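Local coordinates for conserved hypothetical protein (Corynebacterium diphtheriae NCTC 13129, PDB 2GS5) that is of unknown function, a member of the YqgE/AlgH (UPF0301) family built around a large mixed beta sheet, at residues P17-V22 against W155-A160; V36-E41 against V50-R55; E44-G49 against H138-P143; D172-V177 against Y188-V193. One frame throughout, in Å; residues are numbered along the deposited sequence.

Interaction 1: P17-V22 against W155-A160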
loop_
_atom_site.group_PDB
_atom_site.type_symbol
_atom_site.label_atom_id
_atom_site.label_comp_id
_atom_site.label_asym_id
_atom_site.label_seq_id
_atom_site.Cartn_x
_atom_site.Cartn_y
_atom_site.Cartn_z
ATOM N N PRO A 17 6.999 5.847 -5.493
ATOM C CA PRO A 17 5.848 6.034 -4.631
ATOM C C PRO A 17 4.549 5.872 -5.409
ATOM O O PRO A 17 4.447 6.346 -6.551
ATOM C CB PRO A 17 6.016 7.471 -4.126
ATOM C CG PRO A 17 7.489 7.713 -4.200
ATOM C CD PRO A 17 7.911 7.003 -5.455
ATOM N N GLY A 18 3.589 5.176 -4.810
ATOM C CA GLY A 18 2.304 4.958 -5.459
ATOM C C GLY A 18 2.223 3.656 -6.241
ATOM O O GLY A 18 1.143 3.285 -6.697
HETATM N N MSE A 19 3.355 2.974 -6.411
HETATM C CA MSE A 19 3.372 1.605 -6.920
HETATM C C MSE A 19 3.173 0.648 -5.780
HETATM O O MSE A 19 3.517 0.960 -4.650
HETATM C CB MSE A 19 4.711 1.276 -7.580
HETATM C CG MSE A 19 5.011 2.104 -8.805
HETATM SE SE MSE A 19 3.852 1.684 -10.335
HETATM C CE MSE A 19 4.503 -0.078 -10.781
ATOM N N VAL A 20 2.615 -0.517 -6.091
ATOM C CA VAL A 20 2.581 -1.636 -5.151
ATOM C C VAL A 20 3.545 -2.732 -5.587
ATOM O O VAL A 20 3.776 -2.946 -6.774
ATOM C CB VAL A 20 1.179 -2.237 -4.966
ATOM C CG1 VAL A 20 0.318 -1.292 -4.126
ATOM C CG2 VAL A 20 0.512 -2.522 -6.295
ATOM N N LEU A 21 4.128 -3.382 -4.588
ATOM C CA LEU A 21 4.954 -4.559 -4.745
ATOM C C LEU A 21 4.062 -5.743 -4.425
ATOM O O LEU A 21 3.612 -5.894 -3.285
ATOM C CB LEU A 21 6.132 -4.527 -3.780
ATOM C CG LEU A 21 7.062 -3.322 -3.892
ATOM C CD1 LEU A 21 8.062 -3.254 -2.731
ATOM C CD2 LEU A 21 7.771 -3.350 -5.237
ATOM N N VAL A 22 3.799 -6.574 -5.432
ATOM C CA VAL A 22 2.894 -7.705 -5.269
ATOM C C VAL A 22 3.730 -8.946 -5.006
ATOM O O VAL A 22 4.564 -9.308 -5.830
ATOM C CB VAL A 22 2.046 -7.919 -6.524
ATOM C CG1 VAL A 22 1.061 -9.062 -6.306
ATOM C CG2 VAL A 22 1.332 -6.621 -6.916
ATOM N N TRP A 155 8.844 -9.943 -6.346
ATOM C CA TRP A 155 7.795 -8.937 -6.410
ATOM C C TRP A 155 7.460 -8.605 -7.846
ATOM O O TRP A 155 8.335 -8.648 -8.708
ATOM C CB TRP A 155 8.261 -7.635 -5.772
ATOM C CG TRP A 155 8.839 -7.769 -4.418
ATOM C CD1 TRP A 155 10.155 -7.721 -4.091
ATOM C CD2 TRP A 155 8.127 -7.962 -3.196
ATOM N NE1 TRP A 155 10.313 -7.871 -2.745
ATOM C CE2 TRP A 155 9.080 -8.027 -2.169
ATOM C CE3 TRP A 155 6.772 -8.085 -2.870
ATOM C CZ2 TRP A 155 8.727 -8.220 -0.837
ATOM C CZ3 TRP A 155 6.424 -8.269 -1.537
ATOM C CH2 TRP A 155 7.395 -8.334 -0.543
ATOM N N PHE A 156 6.198 -8.263 -8.083
ATOM C CA PHE A 156 5.768 -7.658 -9.332
ATOM C C PHE A 156 5.325 -6.234 -9.010
ATOM O O PHE A 156 4.499 -6.016 -8.126
ATOM C CB PHE A 156 4.630 -8.458 -9.972
ATOM C CG PHE A 156 4.194 -7.932 -11.313
ATOM C CD1 PHE A 156 4.834 -8.327 -12.474
ATOM C CD2 PHE A 156 3.140 -7.036 -11.407
ATOM C CE1 PHE A 156 4.424 -7.848 -13.715
ATOM C CE2 PHE A 156 2.740 -6.554 -12.626
ATOM C CZ PHE A 156 3.372 -6.946 -13.778
ATOM N N VAL A 157 5.902 -5.274 -9.723
ATOM C CA VAL A 157 5.633 -3.861 -9.492
ATOM C C VAL A 157 4.461 -3.433 -10.356
ATOM O O VAL A 157 4.499 -3.611 -11.573
ATOM C CB VAL A 157 6.864 -3.014 -9.802
ATOM C CG1 VAL A 157 6.621 -1.535 -9.513
ATOM C CG2 VAL A 157 8.020 -3.511 -8.996
ATOM N N ALA A 158 3.419 -2.900 -9.727
ATOM C CA ALA A 158 2.198 -2.483 -10.433
ATOM C C ALA A 158 1.657 -1.184 -9.865
ATOM O O ALA A 158 1.874 -0.876 -8.701
ATOM C CB ALA A 158 1.128 -3.558 -10.320
ATOM N N PRO A 159 0.954 -0.407 -10.697
ATOM C CA PRO A 159 0.316 0.781 -10.128
ATOM C C PRO A 159 -0.759 0.437 -9.095
ATOM O O PRO A 159 -1.552 -0.481 -9.300
ATOM C CB PRO A 159 -0.287 1.495 -11.336
ATOM C CG PRO A 159 -0.210 0.547 -12.462
ATOM C CD PRO A 159 0.745 -0.539 -12.145
ATOM N N ALA A 160 -0.752 1.158 -7.973
ATOM C CA ALA A 160 -1.806 1.039 -6.971
ATOM C C ALA A 160 -3.025 1.821 -7.435
ATOM O O ALA A 160 -2.886 2.815 -8.161
ATOM C CB ALA A 160 -1.325 1.565 -5.617
HETATM O O HOH W 1 -0.565 4.424 -8.535
#

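Interaction 2: V36-E41 against V50-R55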
loop_
_atom_site.group_PDB
_atom_site.type_symbol
_atom_site.label_atom_id
_atom_site.label_comp_id
_atom_site.label_asym_id
_atom_site.label_seq_id
_atom_site.Cartn_x
_atom_site.Cartn_y
_atom_site.Cartn_z
ATOM N N VAL A 36 0.795 -6.975 -0.482
ATOM C CA VAL A 36 0.714 -5.961 -1.525
ATOM C C VAL A 36 1.232 -4.689 -0.888
ATOM O O VAL A 36 0.503 -4.025 -0.144
ATOM C CB VAL A 36 -0.728 -5.742 -2.011
ATOM C CG1 VAL A 36 -0.794 -4.625 -3.047
ATOM C CG2 VAL A 36 -1.308 -7.047 -2.562
ATOM N N ILE A 37 2.497 -4.369 -1.151
ATOM C CA ILE A 37 3.157 -3.315 -0.389
ATOM C C ILE A 37 3.186 -2.020 -1.178
ATOM O O ILE A 37 3.858 -1.922 -2.189
ATOM C CB ILE A 37 4.567 -3.738 0.049
ATOM C CG1 ILE A 37 4.462 -4.990 0.940
ATOM C CG2 ILE A 37 5.262 -2.591 0.820
ATOM C CD1 ILE A 37 5.758 -5.621 1.264
ATOM N N LEU A 38 2.425 -1.039 -0.701
ATOM C CA LEU A 38 2.407 0.293 -1.294
ATOM C C LEU A 38 3.679 1.038 -0.933
ATOM O O LEU A 38 3.965 1.249 0.245
ATOM C CB LEU A 38 1.206 1.077 -0.781
ATOM C CG LEU A 38 1.064 2.524 -1.235
ATOM C CD1 LEU A 38 0.803 2.605 -2.724
ATOM C CD2 LEU A 38 -0.044 3.222 -0.451
ATOM N N ILE A 39 4.433 1.440 -1.949
ATOM C CA ILE A 39 5.642 2.233 -1.743
ATOM C C ILE A 39 5.240 3.656 -1.370
ATOM O O ILE A 39 4.505 4.320 -2.111
ATOM C CB ILE A 39 6.554 2.225 -2.995
ATOM C CG1 ILE A 39 7.010 0.793 -3.291
ATOM C CG2 ILE A 39 7.746 3.176 -2.818
ATOM C CD1 ILE A 39 7.730 0.642 -4.613
ATOM N N ILE A 40 5.693 4.102 -0.196
ATOM C CA ILE A 40 5.351 5.440 0.318
ATOM C C ILE A 40 6.539 6.404 0.322
ATOM O O ILE A 40 6.366 7.613 0.524
ATOM C CB ILE A 40 4.742 5.344 1.745
ATOM C CG1 ILE A 40 5.743 4.764 2.757
ATOM C CG2 ILE A 40 3.460 4.511 1.711
ATOM C CD1 ILE A 40 5.179 4.654 4.166
ATOM N N GLU A 41 7.736 5.875 0.128
ATOM C CA GLU A 41 8.948 6.689 0.045
ATOM C C GLU A 41 10.014 5.876 -0.671
ATOM O O GLU A 41 10.239 4.718 -0.348
ATOM C CB GLU A 41 9.428 7.077 1.441
ATOM C CG GLU A 41 10.777 7.780 1.491
ATOM C CD GLU A 41 10.712 9.275 1.217
ATOM O OE1 GLU A 41 9.604 9.831 1.042
ATOM O OE2 GLU A 41 11.789 9.882 1.178
ATOM N N VAL A 50 4.054 0.184 2.968
ATOM C CA VAL A 50 3.089 -0.431 3.864
ATOM C C VAL A 50 2.252 -1.477 3.117
ATOM O O VAL A 50 1.679 -1.227 2.043
ATOM C CB VAL A 50 2.165 0.620 4.555
ATOM C CG1 VAL A 50 2.955 1.495 5.560
ATOM C CG2 VAL A 50 1.421 1.480 3.539
ATOM N N ASN A 51 2.181 -2.662 3.714
ATOM C CA ASN A 51 1.309 -3.707 3.217
ATOM C C ASN A 51 -0.135 -3.241 3.298
ATOM O O ASN A 51 -0.533 -2.652 4.306
ATOM C CB ASN A 51 1.510 -4.970 4.052
ATOM C CG ASN A 51 0.837 -6.199 3.459
ATOM O OD1 ASN A 51 0.317 -6.186 2.342
ATOM N ND2 ASN A 51 0.852 -7.283 4.228
ATOM N N LEU A 52 -0.898 -3.508 2.242
ATOM C CA LEU A 52 -2.314 -3.162 2.165
ATOM C C LEU A 52 -3.244 -4.340 2.450
ATOM O O LEU A 52 -4.461 -4.157 2.536
ATOM C CB LEU A 52 -2.642 -2.622 0.767
ATOM C CG LEU A 52 -1.825 -1.427 0.284
ATOM C CD1 LEU A 52 -2.321 -0.989 -1.096
ATOM C CD2 LEU A 52 -1.917 -0.274 1.279
ATOM N N ALA A 53 -2.668 -5.532 2.599
ATOM C CA ALA A 53 -3.430 -6.777 2.531
ATOM C C ALA A 53 -3.789 -7.400 3.866
ATOM O O ALA A 53 -4.500 -8.419 3.891
ATOM C CB ALA A 53 -2.666 -7.797 1.677
ATOM N N SER A 54 -3.335 -6.814 4.972
ATOM C CA SER A 54 -3.425 -7.485 6.269
ATOM C C SER A 54 -4.041 -6.622 7.369
ATOM O O SER A 54 -3.366 -5.844 8.013
ATOM C CB SER A 54 -2.043 -7.947 6.706
ATOM O OG SER A 54 -2.141 -8.792 7.842
ATOM N N ARG A 55 -5.332 -6.807 7.590
ATOM C CA ARG A 55 -6.067 -6.098 8.618
ATOM C C ARG A 55 -5.707 -6.638 10.010
ATOM O O ARG A 55 -5.524 -7.852 10.181
ATOM C CB ARG A 55 -7.551 -6.326 8.341
ATOM C CG ARG A 55 -8.498 -5.358 8.953
ATOM C CD ARG A 55 -9.843 -5.993 9.127
ATOM N NE ARG A 55 -10.043 -6.193 10.556
ATOM C CZ ARG A 55 -11.128 -5.851 11.240
ATOM N NH1 ARG A 55 -12.210 -5.375 10.627
ATOM N NH2 ARG A 55 -11.150 -6.056 12.546
#

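Interaction 3: E44-G49 against H138-P143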
loop_
_atom_site.group_PDB
_atom_site.type_symbol
_atom_site.label_atom_id
_atom_site.label_comp_id
_atom_site.label_asym_id
_atom_site.label_seq_id
_atom_site.Cartn_x
_atom_site.Cartn_y
_atom_site.Cartn_z
ATOM N N GLU A 44 17.409 7.691 -2.037
ATOM C CA GLU A 44 18.763 7.168 -1.979
ATOM C C GLU A 44 19.033 6.540 -0.613
ATOM O O GLU A 44 19.880 5.665 -0.493
ATOM C CB GLU A 44 19.779 8.285 -2.268
ATOM C CG GLU A 44 21.188 7.802 -2.583
ATOM C CD GLU A 44 22.114 7.793 -1.381
ATOM O OE1 GLU A 44 22.043 8.736 -0.561
ATOM O OE2 GLU A 44 22.932 6.854 -1.263
ATOM N N TYR A 45 18.283 6.986 0.392
ATOM C CA TYR A 45 18.399 6.486 1.754
ATOM C C TYR A 45 17.831 5.064 1.879
ATOM O O TYR A 45 18.500 4.159 2.368
ATOM C CB TYR A 45 17.679 7.446 2.710
ATOM C CG TYR A 45 17.775 7.055 4.159
ATOM C CD1 TYR A 45 18.930 7.318 4.895
ATOM C CD2 TYR A 45 16.721 6.401 4.793
ATOM C CE1 TYR A 45 19.026 6.942 6.229
ATOM C CE2 TYR A 45 16.810 6.021 6.124
ATOM C CZ TYR A 45 17.960 6.296 6.834
ATOM O OH TYR A 45 18.048 5.925 8.156
ATOM N N ALA A 46 16.592 4.878 1.439
ATOM C CA ALA A 46 15.944 3.554 1.474
ATOM C C ALA A 46 14.612 3.597 0.749
ATOM O O ALA A 46 14.201 4.651 0.284
ATOM C CB ALA A 46 15.727 3.107 2.904
ATOM N N THR A 47 13.950 2.445 0.650
ATOM C CA THR A 47 12.592 2.378 0.142
ATOM C C THR A 47 11.715 1.925 1.294
ATOM O O THR A 47 12.086 0.997 2.015
ATOM C CB THR A 47 12.464 1.379 -1.012
ATOM O OG1 THR A 47 13.438 1.699 -2.005
ATOM C CG2 THR A 47 11.072 1.416 -1.636
ATOM N N PHE A 48 10.581 2.594 1.477
ATOM C CA PHE A 48 9.641 2.265 2.548
ATOM C C PHE A 48 8.289 1.960 1.968
ATOM O O PHE A 48 7.868 2.597 0.998
ATOM C CB PHE A 48 9.482 3.447 3.507
ATOM C CG PHE A 48 10.769 3.868 4.159
ATOM C CD1 PHE A 48 11.115 3.388 5.408
ATOM C CD2 PHE A 48 11.634 4.742 3.511
ATOM C CE1 PHE A 48 12.304 3.784 6.007
ATOM C CE2 PHE A 48 12.824 5.144 4.099
ATOM C CZ PHE A 48 13.153 4.657 5.355
ATOM N N GLY A 49 7.576 1.020 2.574
ATOM C CA GLY A 49 6.239 0.693 2.137
ATOM C C GLY A 49 5.353 0.192 3.244
ATOM O O GLY A 49 5.832 -0.114 4.335
ATOM N N HIS A 138 5.816 -0.800 9.189
ATOM C CA HIS A 138 6.141 -0.665 7.783
ATOM C C HIS A 138 7.220 -1.656 7.380
ATOM O O HIS A 138 7.768 -2.372 8.219
ATOM C CB HIS A 138 6.606 0.760 7.483
ATOM C CG HIS A 138 7.880 1.125 8.164
ATOM N ND1 HIS A 138 9.118 0.934 7.597
ATOM C CD2 HIS A 138 8.107 1.640 9.394
ATOM C CE1 HIS A 138 10.051 1.340 8.438
ATOM N NE2 HIS A 138 9.465 1.772 9.537
ATOM N N ALA A 139 7.464 -1.697 6.072
ATOM C CA ALA A 139 8.514 -2.504 5.458
ATOM C C ALA A 139 9.581 -1.550 4.914
ATOM O O ALA A 139 9.270 -0.446 4.486
ATOM C CB ALA A 139 7.935 -3.349 4.344
ATOM N N GLU A 140 10.839 -1.973 4.981
ATOM C CA GLU A 140 11.962 -1.160 4.506
ATOM C C GLU A 140 12.871 -2.010 3.636
ATOM O O GLU A 140 13.104 -3.184 3.939
ATOM C CB GLU A 140 12.776 -0.584 5.685
ATOM C CG GLU A 140 13.913 0.369 5.264
ATOM C CD GLU A 140 14.762 0.909 6.422
ATOM O OE1 GLU A 140 14.451 0.633 7.593
ATOM O OE2 GLU A 140 15.776 1.597 6.146
ATOM N N TRP A 141 13.380 -1.406 2.563
ATOM C CA TRP A 141 14.429 -1.994 1.726
ATOM C C TRP A 141 15.658 -1.115 1.774
ATOM O O TRP A 141 15.580 0.095 1.528
ATOM C CB TRP A 141 13.986 -2.142 0.266
ATOM C CG TRP A 141 13.008 -3.231 0.070
ATOM C CD1 TRP A 141 13.264 -4.489 -0.387
ATOM C CD2 TRP A 141 11.610 -3.192 0.375
ATOM N NE1 TRP A 141 12.111 -5.235 -0.391
ATOM C CE2 TRP A 141 11.081 -4.467 0.077
ATOM C CE3 TRP A 141 10.750 -2.207 0.868
ATOM C CZ2 TRP A 141 9.732 -4.776 0.242
ATOM C CZ3 TRP A 141 9.410 -2.523 1.046
ATOM C CH2 TRP A 141 8.914 -3.793 0.731
ATOM N N ALA A 142 16.798 -1.720 2.078
ATOM C CA ALA A 142 18.065 -1.018 1.964
ATOM C C ALA A 142 18.285 -0.579 0.522
ATOM O O ALA A 142 17.693 -1.139 -0.401
ATOM C CB ALA A 142 19.202 -1.917 2.404
ATOM N N PRO A 143 19.157 0.418 0.317
ATOM C CA PRO A 143 19.507 0.817 -1.041
ATOM C C PRO A 143 19.896 -0.372 -1.906
ATOM O O PRO A 143 20.694 -1.201 -1.481
ATOM C CB PRO A 143 20.717 1.722 -0.831
ATOM C CG PRO A 143 20.532 2.291 0.518
ATOM C CD PRO A 143 19.855 1.229 1.328
HETATM O O HOH W 2 18.252 1.715 4.424
#

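Interaction 4: D172-V177 against Y188-V193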
loop_
_atom_site.group_PDB
_atom_site.type_symbol
_atom_site.label_atom_id
_atom_site.label_comp_id
_atom_site.label_asym_id
_atom_site.label_seq_id
_atom_site.Cartn_x
_atom_site.Cartn_y
_atom_site.Cartn_z
ATOM N N ASP A 172 -9.916 -9.891 -0.938
ATOM C CA ASP A 172 -8.591 -10.488 -1.056
ATOM C C ASP A 172 -7.767 -9.467 -1.842
ATOM O O ASP A 172 -7.840 -9.403 -3.068
ATOM C CB ASP A 172 -8.681 -11.833 -1.796
ATOM C CG ASP A 172 -7.346 -12.550 -1.899
ATOM O OD1 ASP A 172 -6.295 -11.889 -1.760
ATOM O OD2 ASP A 172 -7.345 -13.778 -2.112
ATOM N N VAL A 173 -7.022 -8.622 -1.134
ATOM C CA VAL A 173 -6.351 -7.501 -1.786
ATOM C C VAL A 173 -5.322 -8.007 -2.798
ATOM O O VAL A 173 -5.246 -7.507 -3.933
ATOM C CB VAL A 173 -5.690 -6.553 -0.771
ATOM C CG1 VAL A 173 -4.870 -5.497 -1.493
ATOM C CG2 VAL A 173 -6.740 -5.903 0.109
ATOM N N TRP A 174 -4.559 -9.019 -2.392
ATOM C CA TRP A 174 -3.559 -9.631 -3.268
ATOM C C TRP A 174 -4.209 -10.216 -4.529
ATOM O O TRP A 174 -3.770 -9.945 -5.643
ATOM C CB TRP A 174 -2.775 -10.696 -2.498
ATOM C CG TRP A 174 -1.666 -11.323 -3.269
ATOM C CD1 TRP A 174 -0.368 -10.901 -3.335
ATOM C CD2 TRP A 174 -1.740 -12.513 -4.055
ATOM N NE1 TRP A 174 0.366 -11.744 -4.131
ATOM C CE2 TRP A 174 -0.451 -12.744 -4.590
ATOM C CE3 TRP A 174 -2.774 -13.412 -4.369
ATOM C CZ2 TRP A 174 -0.168 -13.827 -5.424
ATOM C CZ3 TRP A 174 -2.487 -14.487 -5.199
ATOM C CH2 TRP A 174 -1.195 -14.689 -5.714
ATOM N N GLY A 175 -5.280 -10.982 -4.349
ATOM C CA GLY A 175 -6.019 -11.525 -5.480
ATOM C C GLY A 175 -6.557 -10.466 -6.430
ATOM O O GLY A 175 -6.451 -10.610 -7.651
ATOM N N ASP A 176 -7.130 -9.399 -5.874
ATOM C CA ASP A 176 -7.701 -8.339 -6.695
ATOM C C ASP A 176 -6.616 -7.634 -7.508
ATOM O O ASP A 176 -6.802 -7.339 -8.683
ATOM C CB ASP A 176 -8.440 -7.309 -5.832
ATOM C CG ASP A 176 -9.724 -7.850 -5.219
ATOM O OD1 ASP A 176 -10.078 -9.025 -5.448
ATOM O OD2 ASP A 176 -10.395 -7.074 -4.499
ATOM N N VAL A 177 -5.462 -7.388 -6.898
ATOM C CA VAL A 177 -4.376 -6.723 -7.632
ATOM C C VAL A 177 -3.851 -7.638 -8.742
ATOM O O VAL A 177 -3.603 -7.178 -9.850
ATOM C CB VAL A 177 -3.221 -6.267 -6.712
ATOM C CG1 VAL A 177 -2.095 -5.661 -7.540
ATOM C CG2 VAL A 177 -3.740 -5.265 -5.681
ATOM N N TYR A 188 -3.089 -16.895 -11.435
ATOM C CA TYR A 188 -2.597 -17.245 -10.111
ATOM C C TYR A 188 -3.328 -16.477 -9.002
ATOM O O TYR A 188 -3.020 -16.627 -7.815
ATOM C CB TYR A 188 -1.081 -17.028 -10.059
ATOM C CG TYR A 188 -0.382 -17.658 -11.246
ATOM C CD1 TYR A 188 -0.248 -19.036 -11.342
ATOM C CD2 TYR A 188 0.083 -16.882 -12.302
ATOM C CE1 TYR A 188 0.369 -19.630 -12.444
ATOM C CE2 TYR A 188 0.699 -17.466 -13.410
ATOM C CZ TYR A 188 0.835 -18.844 -13.476
ATOM O OH TYR A 188 1.446 -19.445 -14.553
ATOM N N SER A 189 -4.330 -15.678 -9.372
ATOM C CA SER A 189 -5.065 -14.891 -8.394
ATOM C C SER A 189 -6.013 -15.747 -7.569
ATOM O O SER A 189 -6.445 -16.810 -8.009
ATOM C CB SER A 189 -5.850 -13.778 -9.081
ATOM O OG SER A 189 -6.902 -14.289 -9.856
ATOM N N THR A 190 -6.351 -15.242 -6.381
ATOM C CA THR A 190 -7.203 -15.954 -5.435
ATOM C C THR A 190 -8.425 -15.129 -5.044
ATOM O O THR A 190 -8.395 -13.900 -5.095
ATOM C CB THR A 190 -6.425 -16.293 -4.149
ATOM O OG1 THR A 190 -5.716 -15.130 -3.701
ATOM C CG2 THR A 190 -5.435 -17.409 -4.411
ATOM N N PHE A 191 -9.488 -15.810 -4.631
ATOM C CA PHE A 191 -10.691 -15.151 -4.107
ATOM C C PHE A 191 -10.856 -15.440 -2.616
ATOM O O PHE A 191 -10.328 -16.437 -2.124
ATOM C CB PHE A 191 -11.927 -15.633 -4.865
ATOM C CG PHE A 191 -12.039 -15.074 -6.252
ATOM C CD1 PHE A 191 -11.704 -15.844 -7.357
ATOM C CD2 PHE A 191 -12.463 -13.771 -6.449
ATOM C CE1 PHE A 191 -11.807 -15.326 -8.641
ATOM C CE2 PHE A 191 -12.570 -13.247 -7.732
ATOM C CZ PHE A 191 -12.235 -14.021 -8.823
ATOM N N PRO A 192 -11.582 -14.562 -1.887
ATOM C CA PRO A 192 -11.809 -14.785 -0.457
ATOM C C PRO A 192 -12.431 -16.158 -0.181
ATOM O O PRO A 192 -13.323 -16.596 -0.918
ATOM C CB PRO A 192 -12.782 -13.668 -0.072
ATOM C CG PRO A 192 -12.576 -12.611 -1.083
ATOM C CD PRO A 192 -12.226 -13.322 -2.354
ATOM N N VAL A 193 -11.954 -16.819 0.873
ATOM C CA VAL A 193 -12.406 -18.166 1.229
ATOM C C VAL A 193 -12.572 -18.326 2.742
ATOM O O VAL A 193 -12.170 -17.458 3.519
ATOM C CB VAL A 193 -11.426 -19.248 0.719
ATOM C CG1 VAL A 193 -11.485 -19.351 -0.796
ATOM C CG2 VAL A 193 -10.009 -18.964 1.195
HETATM O O HOH W 3 -8.290 -16.113 -0.513
#

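Interaction 1: P17-V22 against W155-A160
Val20 and Ala158 face each other as an antiparallel hydrogen-bonded pair, and Val22 with Phe156 repeats the pattern two residues further on. Val20 N donates to Ala158 O at 2.7 Å, nearly along the C=O axis (C=O...N angle 171°), and Ala158 N answers to Val20 O. In the second pair Val22 N reaches Phe156 O at 2.8 Å from a position tilted off the carbonyl plane, whereas Phe156 N meets an in-plane lone pair of Val22 O. A fifth bond, from Ala160 N to Gly18 O at 3.1 Å, carries the pairing past Met19 and Pro159; one water donates to both Gly18 O and Ala160 O there. Weaker CA-H...O contacts fill the gaps, with Val157 CA 3.4 Å from Val20 O. The axes of strands 19-22 and 155-159 approach to 4.4 Å at 156°, so this is antiparallel sheet pairing between distant parts of the chain, and strand 19-23 pairs in addition with strand 36-42. Apolar contacts divide between the two sheet faces. On one, Leu21 and Val157 lie side by side, Leu21 CD2 to Val157 CG2 3.8 Å, and Leu21 CB comes obliquely to Trp155 CE3 at 3.7 Å; helix 145-151 covers this face and supplies Glu149 to Trp155 NE1. On the other, Val20 CG1, anti to the carbonyl carbon (chi1 -74°), rests on Ala160 CB at 3.6 Å, while Val22 points to Trp174 and Val177 of helix 173-179. The selenomethionine Met19 bends its chain so that SE lies near Pro159 N and Ala158 O, though its methyl position is doubtful.

Interaction 2: V36-E41 against V50-R55
Leu38 and Val50 form a hydrogen-bonded pair of the beta hairpin made by strands 36-42 and 47-51. Leu38 N donates to Val50 O at 2.8 Å, and Val50 N returns the bond to Leu38 O at 2.9 Å. Next along, Ile37 and Asn51 are a non-hydrogen-bonded pair with their CA atoms 4.1 Å apart, after which Leu52 N binds Val36 O at 2.8 Å although the second strand has ended. A side chain takes over the backbone's role beyond that point: Asn51 OD1 accepts from Val36 N at 3.0 Å and from Ala53 N at 3.1 Å. The latter bond closes an Asx turn. Neither donor lies in the amide plane; they approach from its opposite faces, 37° and 70° out, so two bonds grip the oxygen from both sides. Chi1 of -169° sets Asn51 CG anti to its own backbone N, and from there OD1 reaches Val36 N. The apolar side chains on the other face add packing, with Leu52 CD2 4.0 Å from Leu38 CB. Further towards the turn, Ile40 and Val50 cross at about a right angle, Ile40 CG2 to Val50 CG2 4.1 Å. There Ile40 and Glu41 both face Phe48, a classic beta bulge. On its outer flanks the hairpin is continued by strand 19-23 beside 36-42 and by strand 129-141 beside 47-51. Phe135 of strand 129-141 touches Val50 and Leu52, Ala160 touches Leu38, and helix 173-179 sets Val173, Trp174 and Val177 against Val36.

Interaction 3: E44-G49 against H138-P143
The Phe48 ring meets the His138 ring obliquely, with planes at 55° and centroids 5.7 Å apart. His138 CE1 comes to the edge of the Phe48 ring near its plane, 3.8 Å from CD1, and the ring of Tyr45 brings CE2 to another part of that edge. Glu140 lies alongside Phe48, pointing the same way: its carboxylate is turned only 23° from the ring plane; chi1 of -176° puts CG anti to the backbone N, and the chain continues extended, leaving Glu140 CD 3.8 Å from Phe48 CE1. Trp141 has Thr47 O at its edge, in plane, while its NE1 bonds Glu149. These side chains hang on an antiparallel strand pair in which 47-51 joins 129-141 of the mixed sheet. Four backbone bonds in two hydrogen-bonded pairs document it: Thr47 with Trp141, where Trp141 N to Thr47 O measures 2.8 Å, and Gly49 with Ala139, where Ala139 N to Gly49 O is 2.9 Å. Beyond the paired residues, where 44-46 leads into one strand and Pro143 follows the other, Pro143 CG lies 3.3 Å from Tyr45 O, and a water donates to both Tyr45 O and Glu140 OE2. His138 ND1 makes a weak bond to Ala139 O, and NE2 bonds Asn84.

Interaction 4: D172-V177 against Y188-V193
Asp172 and Thr190 meet through a short side-chain bond, Thr190 OG1 donating to Asp172 OD2 at 2.6 Å from the syn side, 31° out of the carboxylate plane. The other oxygen, OD1, serves Asp172's own helix: Gly175 N reaches it at 2.9 Å from well above that plane. Asp172 is thus the N-cap of helix 173-179, and its side chain, with CG anti to the backbone N (chi1 -177°), links the helix start to the C-terminal tail; the helix end and these donors would be expected to stabilise its negative charge. Close packing continues at Gly175, whose CA comes to 3.4 Å from Thr190 O in a CA-H...O contact made possible by the lack of a side chain. Trp174 turns its ring edge to the tail, CH2 3.4 Å from Tyr188 O and CE3 3.5 Å from Thr190 OG1, while NE1 bonds Ala23 O. Thr190 N is buried here without a polar partner. The contact slackens at Phe191 and Pro192. Pro192 CG approaches Asp172 N only to 3.8 Å, and a water joins the two segments by donating to Asp172 OD2 and, at 2.6 Å, to Phe191 O. Phe191 is exposed, its CB directed away from the helix, and its ring makes a cation-pi contact with Arg179, which also bonds Thr190 O through NH1.

Overall arrangement
Interactions 1 and 2 are buried and neighbour each other through strands 19-23 and 36-42, where Leu21 N probably bonds Ile37 O. Interaction 3 shares strand 47-51 with interaction 2, but its centre lies about 14 Å from the chain centre, and one face of its pairing carries the partly exposed Phe48 and His138 and the exposed Glu140, where the first two are largely aliphatic. Its Trp141 still packs on Leu21 and Trp155 of interaction 1. Interaction 4, equally peripheral, lies on the opposite side of the centre and has no sheet bonds, relying on a carboxylate-hydroxyl bond, a water and the edge of a tryptophan. Its helix nevertheless covers Val22 of interaction 1 and Val36 of interaction 2.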